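PDB 6R5T: periplasmic beta-glucosidase, which probably hydrolyses terminal, non-reducing beta-D-glucosyl residues in the periplasm, releasing beta-D-glucose. Local coordinates for residues A[178-183]-A[224-229]; A[127-132]-A[202-207]; A[230-235]-A[281-286]; A[187-192]-A[484-489]. The protein carries 1 engineered substitution. One frame throughout, in Å; residues are numbered along the deposited sequence.

Overall arrangement
Contact 1 sits in the middle of the set, with its centre about 11 Å from that of contact 2, 12 Å from contact 3 and 13 Å from contact 4. It touches all three: L180 packs on Y204 of contact 2, N224 O lies 3.0 Å from A231 N of contact 3, probably as a hydrogen bond, and Y181 OH lies 2.6 Å from D189 OD1 of contact 4. Contacts 1, 2 and 3 lie within the N-terminal barrel region, whereas contact 4 joins this region to the C-terminal domain and bears E486 of the sugar pocket. The Y181 side chain comes within about 4 Å of bound glucose. Contact 3 is more remote, its nearest atoms about 9 Å from contact 4.

Contact 1: A[178-183]-A[224-229]; sequences FALYGA and NTINGV
N224 is central to this buried contact, because its side-chain amide faces three residues of 178-183 at once. CG takes the crowded position between the backbone N and the carbonyl carbon (chi1 51°), which places ND2 3.2 Å from A179 O. The bond is nearly straight, 164° at the hydrogen, and in plane at both ends: A179 O is met in its carbonyl plane and lies in the amide plane of N224. The other N-H of ND2 goes to T225 O at 3.0 Å, this time from above the carbonyl plane. OD1, on the other branch of the amide, comes to 3.4 Å from Y181 CA and accepts a hydrogen bond from S222 OG. Nearby packing is apolar: I226 CG2 meets L180 CD1 at 3.7 Å, the two side chains crossing at about a right angle, and I226 CD1 lies 4.3 Å from A179 CB. M200 and Y204 continue the layer around L180. The I226 CD1 methyl also comes to 3.4 Å from A179 O. Beyond I226 the chain reverses in a type I' turn to V229, which makes no such packing with 178-183 but faces the second subunit, and N227 is partly exposed. With both N-H groups and OD1 engaged, the amide is fixed in rotation, and it satisfies the buried carbonyl that follows the cis peptide bond between F178 and A179.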
loop_
_atom_site.group_PDB
_atom_site.type_symbol
_atom_site.label_atom_id
_atom_site.label_comp_id
_atom_site.label_asym_id
_atom_site.label_seq_id
_atom_site.Cartn_x
_atom_site.Cartn_y
_atom_site.Cartn_z
ATOM N N PHE A 178 4.505 12.166 -15.984
ATOM C CA PHE A 178 3.048 12.438 -16.007
ATOM C C PHE A 178 2.370 11.114 -16.307
ATOM O O PHE A 178 2.464 10.633 -17.455
ATOM C CB PHE A 178 2.796 13.494 -17.081
ATOM C CG PHE A 178 1.407 14.048 -17.077
ATOM C CD1 PHE A 178 0.919 14.716 -15.983
ATOM C CD2 PHE A 178 0.609 13.961 -18.211
ATOM C CE1 PHE A 178 -0.345 15.287 -16.002
ATOM C CE2 PHE A 178 -0.682 14.480 -18.216
ATOM C CZ PHE A 178 -1.162 15.158 -17.106
ATOM N N ALA A 179 1.691 10.462 -15.328
ATOM C CA ALA A 179 1.448 10.967 -13.983
ATOM C C ALA A 179 1.367 9.793 -13.008
ATOM O O ALA A 179 1.058 8.677 -13.405
ATOM C CB ALA A 179 0.144 11.743 -13.939
ATOM N N LEU A 180 1.531 10.148 -11.720
ATOM C CA LEU A 180 1.217 9.305 -10.543
ATOM C C LEU A 180 2.272 8.217 -10.325
ATOM O O LEU A 180 2.022 7.290 -9.540
ATOM C CB LEU A 180 -0.159 8.641 -10.678
ATOM C CG LEU A 180 -1.333 9.501 -11.133
ATOM C CD1 LEU A 180 -2.617 8.707 -11.017
ATOM C CD2 LEU A 180 -1.412 10.814 -10.392
ATOM N N TYR A 181 3.411 8.321 -10.993
ATOM C CA TYR A 181 4.411 7.240 -11.070
ATOM C C TYR A 181 4.883 6.804 -9.671
ATOM O O TYR A 181 5.135 5.618 -9.445
ATOM C CB TYR A 181 5.535 7.765 -11.949
ATOM C CG TYR A 181 6.683 6.840 -12.229
ATOM C CD1 TYR A 181 6.546 5.497 -12.499
ATOM C CD2 TYR A 181 7.943 7.389 -12.280
ATOM C CE1 TYR A 181 7.673 4.700 -12.730
ATOM C CE2 TYR A 181 9.056 6.637 -12.573
ATOM C CZ TYR A 181 8.926 5.280 -12.763
ATOM O OH TYR A 181 10.061 4.547 -13.017
ATOM N N GLY A 182 4.955 7.725 -8.750
ATOM C CA GLY A 182 5.459 7.446 -7.391
ATOM C C GLY A 182 4.466 6.731 -6.497
ATOM O O GLY A 182 4.810 6.428 -5.333
ATOM N N ALA A 183 3.218 6.495 -6.962
ATOM C CA ALA A 183 2.229 5.704 -6.191
ATOM C C ALA A 183 2.252 4.218 -6.539
ATOM O O ALA A 183 1.289 3.481 -6.189
ATOM C CB ALA A 183 0.858 6.343 -6.350
ATOM N N ASN A 224 3.753 3.859 -15.902
ATOM C CA ASN A 224 2.766 3.071 -15.131
ATOM C C ASN A 224 1.345 3.143 -15.735
ATOM O O ASN A 224 1.011 4.096 -16.498
ATOM C CB ASN A 224 2.633 3.622 -13.709
ATOM C CG ASN A 224 2.380 5.111 -13.658
ATOM O OD1 ASN A 224 3.272 5.916 -13.967
ATOM N ND2 ASN A 224 1.171 5.517 -13.285
ATOM N N THR A 225 0.521 2.150 -15.374
ATOM C CA THR A 225 -0.945 2.266 -15.529
ATOM C C THR A 225 -1.480 3.288 -14.538
ATOM O O THR A 225 -0.930 3.432 -13.390
ATOM C CB THR A 225 -1.657 0.924 -15.366
ATOM O OG1 THR A 225 -1.361 0.380 -14.073
ATOM C CG2 THR A 225 -1.284 -0.060 -16.427
ATOM N N ILE A 226 -2.564 3.931 -14.916
ATOM C CA ILE A 226 -3.397 4.780 -14.025
ATOM C C ILE A 226 -4.785 4.161 -14.091
ATOM O O ILE A 226 -5.389 4.178 -15.181
ATOM C CB ILE A 226 -3.416 6.242 -14.481
ATOM C CG1 ILE A 226 -2.013 6.823 -14.384
ATOM C CG2 ILE A 226 -4.482 7.045 -13.736
ATOM C CD1 ILE A 226 -1.887 8.155 -15.058
ATOM N N ASN A 227 -5.215 3.525 -13.012
ATOM C CA ASN A 227 -6.563 2.915 -12.967
ATOM C C ASN A 227 -6.750 1.997 -14.185
ATOM O O ASN A 227 -7.826 1.980 -14.833
ATOM C CB ASN A 227 -7.585 4.042 -12.815
ATOM C CG ASN A 227 -7.421 4.790 -11.520
ATOM O OD1 ASN A 227 -6.583 4.425 -10.722
ATOM N ND2 ASN A 227 -8.233 5.800 -11.278
ATOM N N GLY A 228 -5.737 1.212 -14.519
ATOM C CA GLY A 228 -5.788 0.216 -15.571
ATOM C C GLY A 228 -5.268 0.655 -16.914
ATOM O O GLY A 228 -5.041 -0.243 -17.755
ATOM N N VAL A 229 -5.116 1.947 -17.138
ATOM C CA VAL A 229 -4.713 2.456 -18.477
ATOM C C VAL A 229 -3.307 3.019 -18.383
ATOM O O VAL A 229 -3.105 4.042 -17.767
ATOM C CB VAL A 229 -5.709 3.495 -19.004
ATOM C CG1 VAL A 229 -5.318 3.909 -20.421
ATOM C CG2 VAL A 229 -7.100 2.902 -19.001
#

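Contact 2: A[127-132]-A[202-207]; sequences VDITRD and QDYLPP
The ring of Y204 takes the I129 side chain on one face: CG2 lies 4.2 Å from the centroid and 24° off the normal, a CH-pi contact displaced toward the rim. I129 CG1 reaches D203 O at 3.5 Å. V127 CG2 packs on P207 CB at 3.7 Å. R131 covers the phenol end of Y204 with an extended chain, its CD 3.5 Å from Y204 OH. Its guanidinium stands steeply to the ring, the planes 71° apart, with Y204 CE1 over one face. NH2 forms a salt bridge with D203 OD2 at 3.2 Å, its hydrogen bond weak, and OD2 sits at the guanidinium edge. Y577 adds a cation-pi contact to R131. Waters bridge the polar atoms: one joins R131 N to Y204 OH, and two positions, too close together to be filled at once, link I129 N to Y204 O, one of them also donating to V127 O. In the outer shell, T146 holds D203 O and S153 holds P207 O, both from the region of helix 146-161. The contact thus packs the loop after strand 121-122 on helices 197-204 and 206-213, which follow the next parallel strand, 172-178, within the family 3 TIM-barrel domain.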
loop_
_atom_site.group_PDB
_atom_site.type_symbol
_atom_site.label_atom_id
_atom_site.label_comp_id
_atom_site.label_asym_id
_atom_site.label_seq_id
_atom_site.Cartn_x
_atom_site.Cartn_y
_atom_site.Cartn_z
ATOM N N VAL A 127 8.497 15.603 -10.379
ATOM C CA VAL A 127 7.559 16.194 -9.396
ATOM C C VAL A 127 6.513 15.193 -8.941
ATOM O O VAL A 127 5.421 15.619 -8.496
ATOM C CB VAL A 127 6.938 17.461 -9.993
ATOM C CG1 VAL A 127 8.051 18.431 -10.386
ATOM C CG2 VAL A 127 6.021 17.223 -11.177
ATOM N N ASP A 128 6.847 13.912 -8.985
ATOM C CA ASP A 128 5.926 12.866 -8.512
ATOM C C ASP A 128 5.864 12.906 -6.981
ATOM O O ASP A 128 6.910 12.895 -6.348
ATOM C CB ASP A 128 6.377 11.509 -9.000
ATOM C CG ASP A 128 6.674 11.423 -10.484
ATOM O OD1 ASP A 128 5.895 11.990 -11.240
ATOM O OD2 ASP A 128 7.642 10.774 -10.826
ATOM N N ILE A 129 4.662 12.978 -6.389
ATOM C CA ILE A 129 4.475 12.832 -4.931
ATOM C C ILE A 129 4.885 11.422 -4.539
ATOM O O ILE A 129 4.468 10.437 -5.182
ATOM C CB ILE A 129 2.993 13.104 -4.613
ATOM C CG1 ILE A 129 2.694 14.571 -4.904
ATOM C CG2 ILE A 129 2.578 12.717 -3.221
ATOM C CD1 ILE A 129 3.434 15.526 -4.041
ATOM N N THR A 130 5.587 11.309 -3.408
ATOM C CA THR A 130 6.031 9.993 -2.894
ATOM C C THR A 130 5.620 9.796 -1.432
ATOM O O THR A 130 6.048 10.539 -0.578
ATOM C CB THR A 130 7.532 9.791 -3.043
ATOM O OG1 THR A 130 8.207 10.851 -2.354
ATOM C CG2 THR A 130 7.903 9.767 -4.518
ATOM N N ARG A 131 4.762 8.803 -1.221
ATOM C CA ARG A 131 4.314 8.407 0.132
ATOM C C ARG A 131 4.836 7.009 0.514
ATOM O O ARG A 131 4.558 6.555 1.679
ATOM C CB ARG A 131 2.796 8.421 0.199
ATOM C CG ARG A 131 2.196 9.808 0.071
ATOM C CD ARG A 131 0.681 9.751 0.062
ATOM N NE ARG A 131 0.143 11.109 0.157
ATOM C CZ ARG A 131 -1.125 11.418 -0.012
ATOM N NH1 ARG A 131 -2.028 10.461 -0.237
ATOM N NH2 ARG A 131 -1.495 12.663 0.130
ATOM N N ASP A 132 5.579 6.353 -0.359
ATOM C CA ASP A 132 6.044 4.969 -0.135
ATOM C C ASP A 132 7.553 4.977 -0.221
ATOM O O ASP A 132 8.119 5.002 -1.291
ATOM C CB ASP A 132 5.421 4.004 -1.128
ATOM C CG ASP A 132 5.670 2.533 -0.824
ATOM O OD1 ASP A 132 6.769 2.186 -0.291
ATOM O OD2 ASP A 132 4.694 1.750 -1.081
ATOM N N GLN A 202 -6.626 16.216 -5.895
ATOM C CA GLN A 202 -6.239 17.031 -4.732
ATOM C C GLN A 202 -4.743 16.896 -4.452
ATOM O O GLN A 202 -4.090 17.912 -4.138
ATOM C CB GLN A 202 -7.033 16.600 -3.503
ATOM C CG GLN A 202 -6.842 17.543 -2.333
ATOM C CD GLN A 202 -7.526 18.879 -2.536
ATOM O OE1 GLN A 202 -8.430 19.033 -3.333
ATOM N NE2 GLN A 202 -7.159 19.837 -1.717
ATOM N N ASP A 203 -4.207 15.675 -4.537
ATOM C CA ASP A 203 -2.869 15.422 -3.951
ATOM C C ASP A 203 -1.797 15.126 -5.010
ATOM O O ASP A 203 -0.638 15.494 -4.769
ATOM C CB ASP A 203 -2.933 14.229 -3.004
ATOM C CG ASP A 203 -3.829 14.462 -1.791
ATOM O OD1 ASP A 203 -3.984 15.645 -1.381
ATOM O OD2 ASP A 203 -4.299 13.463 -1.267
ATOM N N TYR A 204 -2.104 14.440 -6.100
ATOM C CA TYR A 204 -1.031 13.885 -6.968
ATOM C C TYR A 204 -0.861 14.705 -8.236
ATOM O O TYR A 204 0.286 14.826 -8.669
ATOM C CB TYR A 204 -1.330 12.428 -7.300
ATOM C CG TYR A 204 -0.893 11.468 -6.234
ATOM C CD1 TYR A 204 -1.681 11.185 -5.124
ATOM C CD2 TYR A 204 0.356 10.877 -6.289
ATOM C CE1 TYR A 204 -1.244 10.302 -4.153
ATOM C CE2 TYR A 204 0.803 9.993 -5.338
ATOM C CZ TYR A 204 0.002 9.725 -4.232
ATOM O OH TYR A 204 0.476 8.877 -3.274
ATOM N N LEU A 205 -1.918 15.276 -8.799
ATOM C CA LEU A 205 -1.800 16.011 -10.078
ATOM C C LEU A 205 -1.282 17.445 -9.920
ATOM O O LEU A 205 -0.684 17.939 -10.866
ATOM C CB LEU A 205 -3.137 16.001 -10.810
ATOM C CG LEU A 205 -3.548 14.666 -11.397
ATOM C CD1 LEU A 205 -5.000 14.741 -11.889
ATOM C CD2 LEU A 205 -2.613 14.254 -12.518
ATOM N N PRO A 206 -1.513 18.201 -8.820
ATOM C CA PRO A 206 -1.117 19.606 -8.768
ATOM C C PRO A 206 0.331 19.934 -9.126
ATOM O O PRO A 206 0.549 20.989 -9.767
ATOM C CB PRO A 206 -1.494 20.065 -7.361
ATOM C CG PRO A 206 -2.674 19.201 -7.039
ATOM C CD PRO A 206 -2.340 17.851 -7.636
ATOM N N PRO A 207 1.360 19.114 -8.801
ATOM C CA PRO A 207 2.718 19.478 -9.212
ATOM C C PRO A 207 2.941 19.529 -10.731
ATOM O O PRO A 207 3.673 20.392 -11.202
ATOM C CB PRO A 207 3.602 18.415 -8.577
ATOM C CG PRO A 207 2.747 17.972 -7.390
ATOM C CD PRO A 207 1.323 17.952 -7.896
HETATM O O HOH W 1 2.681 14.289 -8.140
HETATM O O HOH W 2 2.344 12.483 -8.632
HETATM O O HOH W 3 3.068 7.608 -3.227
#

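Contact 3: A[230-235]-A[281-286]; sequences PATANR and AGVDMN
A281, the last residue of helix 271-281, makes the largest single share of the contact, chiefly through its methyl. A281 CB lies against backbone rather than side chain, 3.5 Å from A233 C and 3.7 Å from N234 N. On one flank, V283 extends toward T232. With CG1 anti to the backbone N (chi1 174°), its CG2 branch falls beside the backbone N and comes to 3.4 Å from T232 O. T232 answers obliquely: its CA–CB bond points away, but CG2, anti to the backbone N, still meets V283 CG2 at 4.1 Å. T232 O is buried here without any polar partner in the model. On the other flank R235 swings CG anti to its backbone N (chi1 -170°), so that CB stands 3.9 Å from A281 CA. CB and CG lie beside A281, and the chain then runs extended to NE; NH1 at its tip donates to Q280 O. The backbone of R235 adds a contact from its CA-H to A281 O, with R235 CA 3.5 Å from that oxygen and the hydrogen angle straight at 167°, while T239 OG1 also bonds to A281 O. N234 turns away from this face, its CG anti to the backbone N, and its OD1 accepts from L237 N. Two helix ends therefore abut: N234 is the N-cap of helix 235-245, and G282, at positive phi, is the C-prime residue of a Schellman motif that closes helix 271-281, both within the family 3 TIM-barrel domain.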
loop_
_atom_site.group_PDB
_atom_site.type_symbol
_atom_site.label_atom_id
_atom_site.label_comp_id
_atom_site.label_asym_id
_atom_site.label_seq_id
_atom_site.Cartn_x
_atom_site.Cartn_y
_atom_site.Cartn_z
ATOM N N PRO A 230 -2.334 2.404 -19.075
ATOM C CA PRO A 230 -0.999 2.997 -19.178
ATOM C C PRO A 230 -1.085 4.474 -19.563
ATOM O O PRO A 230 -1.822 4.852 -20.493
ATOM C CB PRO A 230 -0.313 2.183 -20.281
ATOM C CG PRO A 230 -1.008 0.858 -20.233
ATOM C CD PRO A 230 -2.439 1.193 -19.877
ATOM N N ALA A 231 -0.291 5.315 -18.916
ATOM C CA ALA A 231 -0.252 6.750 -19.204
ATOM C C ALA A 231 -0.029 6.981 -20.714
ATOM O O ALA A 231 -0.642 7.894 -21.272
ATOM C CB ALA A 231 0.793 7.411 -18.356
ATOM N N THR A 232 0.827 6.173 -21.303
ATOM C CA THR A 232 1.226 6.316 -22.728
ATOM C C THR A 232 0.017 6.124 -23.635
ATOM O O THR A 232 0.067 6.634 -24.780
ATOM C CB THR A 232 2.349 5.338 -23.022
ATOM O OG1 THR A 232 3.384 5.598 -22.083
ATOM C CG2 THR A 232 2.894 5.476 -24.436
ATOM N N ALA A 233 -1.031 5.405 -23.198
ATOM C CA ALA A 233 -2.246 5.173 -24.018
ATOM C C ALA A 233 -3.470 5.863 -23.433
ATOM O O ALA A 233 -4.596 5.457 -23.772
ATOM C CB ALA A 233 -2.517 3.705 -24.134
ATOM N N ASN A 234 -3.277 6.825 -22.552
ATOM C CA ASN A 234 -4.368 7.366 -21.716
ATOM C C ASN A 234 -4.842 8.692 -22.292
ATOM O O ASN A 234 -4.264 9.750 -21.974
ATOM C CB ASN A 234 -3.887 7.468 -20.274
ATOM C CG ASN A 234 -5.048 7.584 -19.328
ATOM O OD1 ASN A 234 -5.957 8.390 -19.579
ATOM N ND2 ASN A 234 -4.977 6.849 -18.217
ATOM N N ARG A 235 -5.841 8.640 -23.177
ATOM C CA ARG A 235 -6.320 9.865 -23.842
ATOM C C ARG A 235 -6.971 10.822 -22.833
ATOM O O ARG A 235 -6.834 12.048 -22.973
ATOM C CB ARG A 235 -7.282 9.502 -24.964
ATOM C CG ARG A 235 -7.642 10.686 -25.851
ATOM C CD ARG A 235 -8.467 10.231 -27.050
ATOM N NE ARG A 235 -9.148 11.416 -27.542
ATOM C CZ ARG A 235 -8.661 12.291 -28.395
ATOM N NH1 ARG A 235 -7.478 12.089 -28.971
ATOM N NH2 ARG A 235 -9.391 13.358 -28.697
ATOM N N ALA A 281 -3.733 8.955 -28.208
ATOM C CA ALA A 281 -3.867 9.380 -26.811
ATOM C C ALA A 281 -3.305 10.769 -26.581
ATOM O O ALA A 281 -3.849 11.505 -25.750
ATOM C CB ALA A 281 -3.240 8.362 -25.897
ATOM N N GLY A 282 -2.295 11.131 -27.350
ATOM C CA GLY A 282 -1.672 12.454 -27.260
ATOM C C GLY A 282 -0.180 12.415 -27.017
ATOM O O GLY A 282 0.350 13.467 -26.613
ATOM N N VAL A 283 0.504 11.309 -27.316
ATOM C CA VAL A 283 1.984 11.257 -27.213
ATOM C C VAL A 283 2.579 11.790 -28.524
ATOM O O VAL A 283 2.249 11.215 -29.580
ATOM C CB VAL A 283 2.464 9.841 -26.929
ATOM C CG1 VAL A 283 3.966 9.784 -26.968
ATOM C CG2 VAL A 283 1.936 9.335 -25.598
ATOM N N ASP A 284 3.340 12.866 -28.456
ATOM C CA ASP A 284 3.877 13.518 -29.686
ATOM C C ASP A 284 5.170 12.861 -30.133
ATOM O O ASP A 284 5.347 12.591 -31.348
ATOM C CB ASP A 284 4.128 15.004 -29.467
ATOM C CG ASP A 284 2.900 15.825 -29.176
ATOM O OD1 ASP A 284 1.730 15.417 -29.566
ATOM O OD2 ASP A 284 3.081 16.879 -28.573
ATOM N N MET A 285 6.079 12.623 -29.210
ATOM C CA MET A 285 7.444 12.235 -29.585
ATOM C C MET A 285 7.718 10.866 -28.968
ATOM O O MET A 285 7.350 10.574 -27.773
ATOM C CB MET A 285 8.413 13.343 -29.165
ATOM C CG MET A 285 9.830 12.986 -29.224
ATOM S SD MET A 285 10.771 14.579 -29.147
ATOM C CE MET A 285 11.187 14.777 -30.891
ATOM N N ASN A 286 8.284 10.002 -29.783
ATOM C CA ASN A 286 8.519 8.568 -29.501
ATOM C C ASN A 286 9.981 8.345 -29.144
ATOM O O ASN A 286 10.865 8.488 -30.018
ATOM C CB ASN A 286 8.072 7.815 -30.748
ATOM C CG ASN A 286 8.331 6.330 -30.807
ATOM O OD1 ASN A 286 8.586 5.832 -31.927
ATOM N ND2 ASN A 286 8.206 5.639 -29.676
#

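Contact 4: A[187-192]-A[484-489]; sequences GRDYNT and AHEASS. With BGC (beta-D-glucopyranose), chain C; GAL (beta-D-galactopyranose), chain B.
Y190 and E486 meet tip to tip, their lines crossing at about a right angle with ring and carboxylate planes 74° apart. Segment 187-192 belongs to the family 3 N-terminal domain and 484-489 to the C-terminal domain, so E486 enters the sugar pocket from the second domain. E486 extends straight from its backbone, CG anti to N, and its carboxylate reaches the bound sugars. Y190 OH donates to E486 OE2 over a short 2.5 Å, entering from above the carboxylate plane, 28° out of it, while OE2 lies at the edge of the phenol ring. The same oxygen accepts from O6 of beta-D-glucopyranose at 2.7 Å and pairs with R585 of the second subunit. OE1 takes O6 of beta-D-galactopyranose at 2.9 Å. D189 lies across one face of the Y190 ring, with its CG 3.8 Å above the plane and offset toward the rim. That pose aims OD2 at the backbone of A487, whose N-H meets its anti lone pair at 2.8 Å and 160°; OD1 is held by W135 NE1. S489 closes the far end: OG donates to G187 O at 2.7 Å, on a lone pair, and accepts a weak bond from D189 N. Both backbones make type II turns, R188 to N191 and H485 to S488. D189 OD2 and E486 OE2 are 4.9 Å apart, without contact. Such closeness of like charges would tend to raise one pKa, but R585 of the second subunit and the short Y190 bond probably favour an ionised E486, polarised toward the sugar hydroxyls it grips.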
loop_
_atom_site.group_PDB
_atom_site.type_symbol
_atom_site.label_atom_id
_atom_site.label_comp_id
_atom_site.label_asym_id
_atom_site.label_seq_id
_atom_site.Cartn_x
_atom_site.Cartn_y
_atom_site.Cartn_z
ATOM N N GLY A 187 5.505 -0.196 -3.712
ATOM C CA GLY A 187 6.752 0.541 -3.947
ATOM C C GLY A 187 7.644 -0.093 -5.004
ATOM O O GLY A 187 8.787 0.299 -5.154
ATOM N N ARG A 188 7.115 -1.015 -5.804
ATOM C CA ARG A 188 7.871 -1.688 -6.869
ATOM C C ARG A 188 7.866 -0.772 -8.076
ATOM O O ARG A 188 6.815 -0.335 -8.550
ATOM C CB ARG A 188 7.278 -3.064 -7.219
ATOM C CG ARG A 188 7.337 -4.011 -6.028
ATOM C CD ARG A 188 6.828 -5.400 -6.313
ATOM N NE ARG A 188 5.387 -5.569 -6.475
ATOM C CZ ARG A 188 4.488 -5.827 -5.485
ATOM N NH1 ARG A 188 4.793 -5.832 -4.207
ATOM N NH2 ARG A 188 3.231 -6.083 -5.804
ATOM N N ASP A 189 9.044 -0.490 -8.616
ATOM C CA ASP A 189 9.094 0.443 -9.752
ATOM C C ASP A 189 8.255 -0.110 -10.915
ATOM O O ASP A 189 8.125 -1.344 -11.123
ATOM C CB ASP A 189 10.542 0.751 -10.138
ATOM C CG ASP A 189 10.696 2.122 -10.813
ATOM O OD1 ASP A 189 9.666 2.797 -11.095
ATOM O OD2 ASP A 189 11.880 2.535 -10.997
ATOM N N TYR A 190 7.659 0.815 -11.654
ATOM C CA TYR A 190 6.858 0.553 -12.862
ATOM C C TYR A 190 5.513 -0.088 -12.520
ATOM O O TYR A 190 4.714 -0.311 -13.443
ATOM C CB TYR A 190 7.616 -0.375 -13.802
ATOM C CG TYR A 190 9.074 -0.088 -13.982
ATOM C CD1 TYR A 190 9.534 1.168 -14.393
ATOM C CD2 TYR A 190 9.991 -1.101 -13.756
ATOM C CE1 TYR A 190 10.881 1.366 -14.616
ATOM C CE2 TYR A 190 11.339 -0.906 -13.972
ATOM C CZ TYR A 190 11.784 0.338 -14.364
ATOM O OH TYR A 190 13.132 0.533 -14.653
ATOM N N ASN A 191 5.205 -0.271 -11.244
ATOM C CA ASN A 191 4.020 -1.093 -10.920
ATOM C C ASN A 191 2.754 -0.238 -10.971
ATOM O O ASN A 191 2.768 1.018 -10.966
ATOM C CB ASN A 191 4.152 -1.770 -9.554
ATOM C CG ASN A 191 3.227 -2.960 -9.377
ATOM O OD1 ASN A 191 2.750 -3.540 -10.372
ATOM N ND2 ASN A 191 2.976 -3.345 -8.138
ATOM N N THR A 192 1.671 -0.971 -11.061
ATOM C CA THR A 192 0.289 -0.482 -11.057
ATOM C C THR A 192 0.048 0.683 -10.107
ATOM O O THR A 192 0.436 0.620 -8.941
ATOM C CB THR A 192 -0.561 -1.657 -10.574
ATOM O OG1 THR A 192 -0.313 -2.722 -11.496
ATOM C CG2 THR A 192 -2.033 -1.323 -10.521
ATOM N N ALA A 484 19.064 3.438 -4.346
ATOM C CA ALA A 484 17.967 4.442 -4.394
ATOM C C ALA A 484 17.956 5.069 -5.771
ATOM O O ALA A 484 18.237 6.267 -5.946
ATOM C CB ALA A 484 18.113 5.492 -3.318
ATOM N N HIS A 485 17.657 4.220 -6.729
ATOM C CA HIS A 485 17.728 4.587 -8.147
ATOM C C HIS A 485 16.554 3.912 -8.874
ATOM O O HIS A 485 15.755 3.186 -8.253
ATOM C CB HIS A 485 19.196 4.372 -8.520
ATOM C CG HIS A 485 19.452 3.502 -9.676
ATOM N ND1 HIS A 485 19.614 2.162 -9.527
ATOM C CD2 HIS A 485 19.468 3.764 -10.989
ATOM C CE1 HIS A 485 19.778 1.629 -10.714
ATOM N NE2 HIS A 485 19.689 2.586 -11.630
ATOM N N GLU A 486 16.429 4.185 -10.144
ATOM C CA GLU A 486 15.403 3.467 -10.925
ATOM C C GLU A 486 15.489 1.961 -10.671
ATOM O O GLU A 486 16.600 1.359 -10.720
ATOM C CB GLU A 486 15.571 3.800 -12.393
ATOM C CG GLU A 486 14.618 3.020 -13.264
ATOM C CD GLU A 486 14.741 3.277 -14.737
ATOM O OE1 GLU A 486 15.668 4.072 -15.112
ATOM O OE2 GLU A 486 13.860 2.785 -15.522
ATOM N N ALA A 487 14.327 1.330 -10.524
ATOM C CA ALA A 487 14.114 -0.133 -10.346
ATOM C C ALA A 487 14.664 -0.649 -9.000
ATOM O O ALA A 487 14.302 -1.811 -8.679
ATOM C CB ALA A 487 14.643 -0.927 -11.493
ATOM N N SER A 488 15.314 0.142 -8.125
ATOM C CA SER A 488 15.928 -0.385 -6.883
ATOM C C SER A 488 14.950 -0.288 -5.707
ATOM O O SER A 488 15.202 0.438 -4.764
ATOM C CB SER A 488 17.211 0.342 -6.561
ATOM O OG SER A 488 18.121 0.269 -7.639
ATOM N N SER A 489 13.828 -0.973 -5.790
ATOM C CA SER A 489 12.856 -0.947 -4.694
ATOM C C SER A 489 13.388 -1.836 -3.574
ATOM O O SER A 489 13.953 -2.895 -3.817
ATOM C CB SER A 489 11.541 -1.382 -5.194
ATOM O OG SER A 489 11.126 -0.492 -6.209
HETATM C C2 BGC C . 14.371 9.615 -17.773
HETATM C C3 BGC C . 14.565 8.770 -19.048
HETATM C C4 BGC C . 14.899 7.335 -18.559
HETATM C C5 BGC C . 13.683 6.853 -17.748
HETATM C C6 BGC C . 13.882 5.478 -17.148
HETATM C C1 BGC C . 13.257 8.992 -16.923
HETATM O O1 BGC C . 13.247 9.753 -15.755
HETATM O O2 BGC C . 14.031 10.974 -18.017
HETATM O O3 BGC C . 15.692 9.291 -19.782
HETATM O O4 BGC C . 15.077 6.509 -19.721
HETATM O O5 BGC C . 13.578 7.641 -16.600
HETATM O O6 BGC C . 12.701 5.082 -16.441
HETATM C C1 GAL B . 16.351 5.869 -19.849
HETATM C C2 GAL B . 17.509 6.876 -19.996
HETATM C C3 GAL B . 18.801 6.080 -20.208
HETATM C C4 GAL B . 18.989 5.133 -18.999
HETATM C C5 GAL B . 17.728 4.256 -18.863
HETATM C C6 GAL B . 17.778 3.389 -17.610
HETATM O O2 GAL B . 17.248 7.729 -21.099
HETATM O O3 GAL B . 19.891 7.024 -20.265
HETATM O O4 GAL B . 19.135 6.009 -17.856
HETATM O O5 GAL B . 16.512 5.065 -18.696
HETATM O O6 GAL B . 16.540 2.645 -17.501
#